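PDB 4MJK: CRISPR protein from Archaeoglobus fulgidus, which probably acts as a Cas5-type subunit of a type I-A Cascade complex, helping to hold CRISPR RNA for recognition of foreign nucleic acid. Local coordinates for residues I69-A73 against T176-F180; R129-V133 against A255-V260. All coordinates share one frame; numbering follows the deposited sequence.

Contact 1. Residues I69-A73 against T176-F180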
loop_
_atom_site.group_PDB
_atom_site.type_symbol
_atom_site.label_atom_id
_atom_site.label_comp_id
_atom_site.label_asym_id
_atom_site.label_seq_id
_atom_site.Cartn_x
_atom_site.Cartn_y
_atom_site.Cartn_z
ATOM N N ILE A 69 -9.454 16.190 18.491
ATOM C CA ILE A 69 -9.372 15.247 17.389
ATOM C C ILE A 69 -8.481 14.099 17.795
ATOM O O ILE A 69 -7.309 14.300 18.110
ATOM C CB ILE A 69 -8.858 15.894 16.086
ATOM C CG1 ILE A 69 -8.711 14.821 14.992
ATOM C CG2 ILE A 69 -7.542 16.616 16.318
ATOM C CD1 ILE A 69 -8.453 15.403 13.591
ATOM N N GLY A 70 -9.061 12.905 17.829
ATOM C CA GLY A 70 -8.347 11.687 18.188
ATOM C C GLY A 70 -8.753 10.579 17.233
ATOM O O GLY A 70 -9.747 10.709 16.514
ATOM N N TRP A 71 -7.999 9.486 17.221
ATOM C CA TRP A 71 -8.268 8.406 16.293
ATOM C C TRP A 71 -7.692 7.121 16.843
ATOM O O TRP A 71 -6.837 7.143 17.732
ATOM C CB TRP A 71 -7.650 8.701 14.916
ATOM C CG TRP A 71 -6.164 8.955 14.985
ATOM C CD1 TRP A 71 -5.160 8.043 14.790
ATOM C CD2 TRP A 71 -5.521 10.193 15.314
ATOM N NE1 TRP A 71 -3.934 8.647 14.965
ATOM C CE2 TRP A 71 -4.135 9.967 15.294
ATOM C CE3 TRP A 71 -5.995 11.476 15.621
ATOM C CZ2 TRP A 71 -3.210 10.971 15.546
ATOM C CZ3 TRP A 71 -5.070 12.480 15.876
ATOM C CH2 TRP A 71 -3.695 12.218 15.844
ATOM N N LYS A 72 -8.189 6.002 16.319
ATOM C CA LYS A 72 -7.691 4.687 16.680
ATOM C C LYS A 72 -7.941 3.706 15.543
ATOM O O LYS A 72 -8.906 3.851 14.784
ATOM C CB LYS A 72 -8.356 4.179 17.964
ATOM C CG LYS A 72 -9.833 3.912 17.813
ATOM C CD LYS A 72 -10.491 3.609 19.149
ATOM C CE LYS A 72 -11.996 3.421 18.970
ATOM N NZ LYS A 72 -12.723 3.133 20.268
ATOM N N ALA A 73 -7.066 2.715 15.431
ATOM C CA ALA A 73 -7.212 1.668 14.430
ATOM C C ALA A 73 -8.326 0.760 14.911
ATOM O O ALA A 73 -8.468 0.569 16.106
ATOM C CB ALA A 73 -5.904 0.882 14.279
ATOM N N THR A 176 -9.220 5.950 27.933
ATOM C CA THR A 176 -9.389 6.276 26.512
ATOM C C THR A 176 -8.667 5.253 25.665
ATOM O O THR A 176 -7.650 4.703 26.081
ATOM C CB THR A 176 -8.906 7.720 26.143
ATOM O OG1 THR A 176 -9.225 8.009 24.770
ATOM C CG2 THR A 176 -7.400 7.884 26.342
ATOM N N ASP A 177 -9.228 4.958 24.501
ATOM C CA ASP A 177 -8.535 4.142 23.519
ATOM C C ASP A 177 -8.300 4.946 22.236
ATOM O O ASP A 177 -7.959 4.383 21.201
ATOM C CB ASP A 177 -9.257 2.803 23.260
ATOM C CG ASP A 177 -10.696 2.972 22.845
ATOM O OD1 ASP A 177 -11.097 4.072 22.456
ATOM O OD2 ASP A 177 -11.444 1.976 22.880
ATOM N N TYR A 178 -8.460 6.268 22.331
ATOM C CA TYR A 178 -8.097 7.180 21.239
ATOM C C TYR A 178 -6.777 7.888 21.486
ATOM O O TYR A 178 -6.410 8.145 22.639
ATOM C CB TYR A 178 -9.153 8.261 21.079
ATOM C CG TYR A 178 -10.431 7.790 20.449
ATOM C CD1 TYR A 178 -11.469 7.307 21.235
ATOM C CD2 TYR A 178 -10.609 7.856 19.075
ATOM C CE1 TYR A 178 -12.662 6.886 20.675
ATOM C CE2 TYR A 178 -11.793 7.431 18.494
ATOM C CZ TYR A 178 -12.819 6.956 19.308
ATOM O OH TYR A 178 -13.995 6.539 18.755
ATOM N N SER A 179 -6.094 8.251 20.401
ATOM C CA SER A 179 -4.912 9.090 20.501
ATOM C C SER A 179 -5.255 10.366 21.263
ATOM O O SER A 179 -6.419 10.781 21.314
ATOM C CB SER A 179 -4.378 9.426 19.094
ATOM O OG SER A 179 -5.288 10.279 18.398
ATOM N N PHE A 180 -4.250 11.000 21.859
ATOM C CA PHE A 180 -4.484 12.244 22.567
ATOM C C PHE A 180 -3.238 13.108 22.612
ATOM O O PHE A 180 -2.122 12.603 22.591
ATOM C CB PHE A 180 -4.964 11.964 23.989
ATOM C CG PHE A 180 -4.040 11.074 24.783
ATOM C CD1 PHE A 180 -4.175 9.686 24.733
ATOM C CD2 PHE A 180 -3.043 11.626 25.591
ATOM C CE1 PHE A 180 -3.346 8.867 25.466
ATOM C CE2 PHE A 180 -2.204 10.806 26.338
ATOM C CZ PHE A 180 -2.352 9.428 26.267
#
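Asp177, Tyr178 and Ser179, in the short loop between strands 174-176 and 180-181, close on strand 66-73, an edge strand of the antiparallel sheet within this chain of a RAMP-type Cas5 protein. The loop begins with an ST turn, Thr176 OG1 accepting the backbone N of Tyr178. Asp177 then offers its carboxylate to Lys72: NZ lies 2.9 Å from OD1, which it meets from above the carboxylate plane, and a weak bond runs to OD2. The ammonium group also pairs with Glu258. Because the Lys72 chain is extended beyond CG, its methylenes pass across one face of the Tyr178 ring on the way to the acid, with CD 4.0 Å from the ring centroid in a CH-pi contact. Tyr178 meets the backbone N of Trp71 at its ring edge, and its OH hydrogen-bonds to Glu258. Ser179 takes both polar groups of the Trp71 backbone. Its N donates to Trp71 O at 3.0 Å, almost straight at 173°, while its OG accepts from Trp71 N at 3.1 Å in a more bent bond. That same OG sits over the centre of the indole, 3.0 Å above the ring plane.

Contact 2. Residues R129-V133 against A255-V260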
loop_
_atom_site.group_PDB
_atom_site.type_symbol
_atom_site.label_atom_id
_atom_site.label_comp_id
_atom_site.label_asym_id
_atom_site.label_seq_id
_atom_site.Cartn_x
_atom_site.Cartn_y
_atom_site.Cartn_z
ATOM N N ARG A 129 -10.873 4.872 12.947
ATOM C CA ARG A 129 -11.979 5.711 13.395
ATOM C C ARG A 129 -11.462 7.035 13.961
ATOM O O ARG A 129 -10.569 7.041 14.826
ATOM C CB ARG A 129 -12.826 4.986 14.454
ATOM C CG ARG A 129 -13.986 5.851 15.006
ATOM C CD ARG A 129 -14.915 5.067 15.965
ATOM N NE ARG A 129 -15.496 3.902 15.298
ATOM C CZ ARG A 129 -15.867 2.789 15.923
ATOM N NH1 ARG A 129 -15.723 2.688 17.235
ATOM N NH2 ARG A 129 -16.379 1.773 15.240
ATOM N N TRP A 130 -12.021 8.143 13.482
ATOM C CA TRP A 130 -11.731 9.463 14.039
ATOM C C TRP A 130 -12.886 9.935 14.912
ATOM O O TRP A 130 -14.057 9.658 14.625
ATOM C CB TRP A 130 -11.490 10.500 12.941
ATOM C CG TRP A 130 -10.060 10.604 12.485
ATOM C CD1 TRP A 130 -9.099 11.456 12.957
ATOM C CD2 TRP A 130 -9.442 9.837 11.445
ATOM N NE1 TRP A 130 -7.912 11.262 12.275
ATOM C CE2 TRP A 130 -8.098 10.270 11.345
ATOM C CE3 TRP A 130 -9.892 8.822 10.598
ATOM C CZ2 TRP A 130 -7.195 9.714 10.429
ATOM C CZ3 TRP A 130 -8.996 8.282 9.666
ATOM C CH2 TRP A 130 -7.662 8.723 9.599
ATOM N N PHE A 131 -12.545 10.644 15.984
ATOM C CA PHE A 131 -13.524 11.229 16.885
ATOM C C PHE A 131 -13.118 12.690 16.978
ATOM O O PHE A 131 -12.062 13.022 17.544
ATOM C CB PHE A 131 -13.461 10.514 18.250
ATOM C CG PHE A 131 -14.515 10.949 19.252
ATOM C CD1 PHE A 131 -15.490 11.872 18.920
ATOM C CD2 PHE A 131 -14.519 10.410 20.535
ATOM C CE1 PHE A 131 -16.456 12.261 19.858
ATOM C CE2 PHE A 131 -15.495 10.788 21.475
ATOM C CZ PHE A 131 -16.456 11.716 21.128
ATOM N N LEU A 132 -13.935 13.551 16.371
ATOM C CA LEU A 132 -13.704 14.986 16.356
ATOM C C LEU A 132 -14.771 15.661 17.203
ATOM O O LEU A 132 -15.931 15.223 17.216
ATOM C CB LEU A 132 -13.760 15.542 14.925
ATOM C CG LEU A 132 -12.486 15.367 14.078
ATOM C CD1 LEU A 132 -12.267 13.902 13.756
ATOM C CD2 LEU A 132 -12.555 16.191 12.790
ATOM N N VAL A 133 -14.382 16.714 17.913
ATOM C CA VAL A 133 -15.342 17.490 18.692
ATOM C C VAL A 133 -15.199 18.952 18.280
ATOM O O VAL A 133 -14.086 19.458 18.227
ATOM C CB VAL A 133 -15.099 17.368 20.225
ATOM C CG1 VAL A 133 -16.101 18.254 20.995
ATOM C CG2 VAL A 133 -15.204 15.902 20.692
ATOM N N ALA A 255 -18.849 10.420 24.611
ATOM C CA ALA A 255 -20.133 10.064 24.023
ATOM C C ALA A 255 -20.289 8.565 24.198
ATOM O O ALA A 255 -19.632 7.779 23.512
ATOM C CB ALA A 255 -20.174 10.434 22.542
ATOM N N GLY A 256 -21.147 8.160 25.128
ATOM C CA GLY A 256 -21.253 6.751 25.447
ATOM C C GLY A 256 -19.900 6.279 25.929
ATOM O O GLY A 256 -19.311 6.892 26.818
ATOM N N GLY A 257 -19.390 5.204 25.338
ATOM C CA GLY A 257 -18.095 4.684 25.744
ATOM C C GLY A 257 -16.899 5.364 25.088
ATOM O O GLY A 257 -15.762 5.129 25.486
ATOM N N GLU A 258 -17.144 6.200 24.085
ATOM C CA GLU A 258 -16.049 6.811 23.335
ATOM C C GLU A 258 -15.561 8.058 24.055
ATOM O O GLU A 258 -16.345 8.970 24.335
ATOM C CB GLU A 258 -16.498 7.189 21.927
ATOM C CG GLU A 258 -17.273 6.093 21.170
ATOM C CD GLU A 258 -16.433 4.852 20.881
ATOM O OE1 GLU A 258 -15.305 4.989 20.357
ATOM O OE2 GLU A 258 -16.907 3.731 21.175
ATOM N N VAL A 259 -14.268 8.098 24.346
ATOM C CA VAL A 259 -13.679 9.238 25.043
ATOM C C VAL A 259 -12.479 9.796 24.288
ATOM O O VAL A 259 -11.552 9.071 23.950
ATOM C CB VAL A 259 -13.226 8.861 26.466
ATOM C CG1 VAL A 259 -12.698 10.100 27.204
ATOM C CG2 VAL A 259 -14.375 8.226 27.243
ATOM N N VAL A 260 -12.492 11.090 24.011
ATOM C CA VAL A 260 -11.334 11.685 23.384
ATOM C C VAL A 260 -10.882 12.922 24.165
ATOM O O VAL A 260 -11.694 13.676 24.681
ATOM C CB VAL A 260 -11.607 12.033 21.913
ATOM C CG1 VAL A 260 -12.640 13.169 21.796
ATOM C CG2 VAL A 260 -10.309 12.379 21.216
#
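Phe131 reaches from strand 127-134 to strand 258-263, lying against both ends of the type II' turn Ala255-Glu258, which closes the 250-255/258-263 beta hairpin, and against Val260 just after it. With CG anti to the backbone N (chi1 -175°), the ring extends toward Val260, whose CG1 lies over one face, offset toward the rim, 3.8 Å from the centroid. Val133 CG2 touches the same methyl, 3.9 Å from Val260 CG1, and makes this the tight, apolar end. At the ring edge CE2 lies 3.5 Å from Glu258 O, a carbonyl that already accepts Ala255 N across the hairpin; Ala255 CB approaches CZ obliquely. Were Phe131 an alanine, Val260 CG1 would probably lose the aromatic face it rests on and a gap would open between strand and hairpin. The other end is looser and partly exposed. Arg129 NH1 and Glu258 OE1 form a long salt bridge of 3.9 Å, with guanidinium and carboxylate planes 76° apart. Arg129 NE also pairs with Asp7, and Glu258 OE1 with Lys72 and Tyr178. Segments 129-133 and 258-260 run at 64°, their axes 8.1 Å apart at closest approach, without mutual hydrogen bonds; strand 127-134 instead pairs with strands 66-73 and 2-10, and Tyr178 meets Phe131 edge-to-face.

In the fold
The centres of the two contacts are 8 Å apart, and their first segments are neighbouring antiparallel strands, 66-73 and 127-134. Along the chain the order is 69-73, 129-133, 176-180, 255-260, so the pairings interleave. Contact 1 lies nearer the centre of the chain and is the more buried. Glu258 is shared by both contacts, and the loop also meets the hairpin where Thr176 OG1 lies 2.7 Å from Val259 O, a probable hydrogen bond. Contact 1 sets a loop on the edge strand 66-73, while contact 2 brings the other edge strand, 258-263, against 127-134, next to 66-73, consistent with a strongly curved sheet whose ends approach each other.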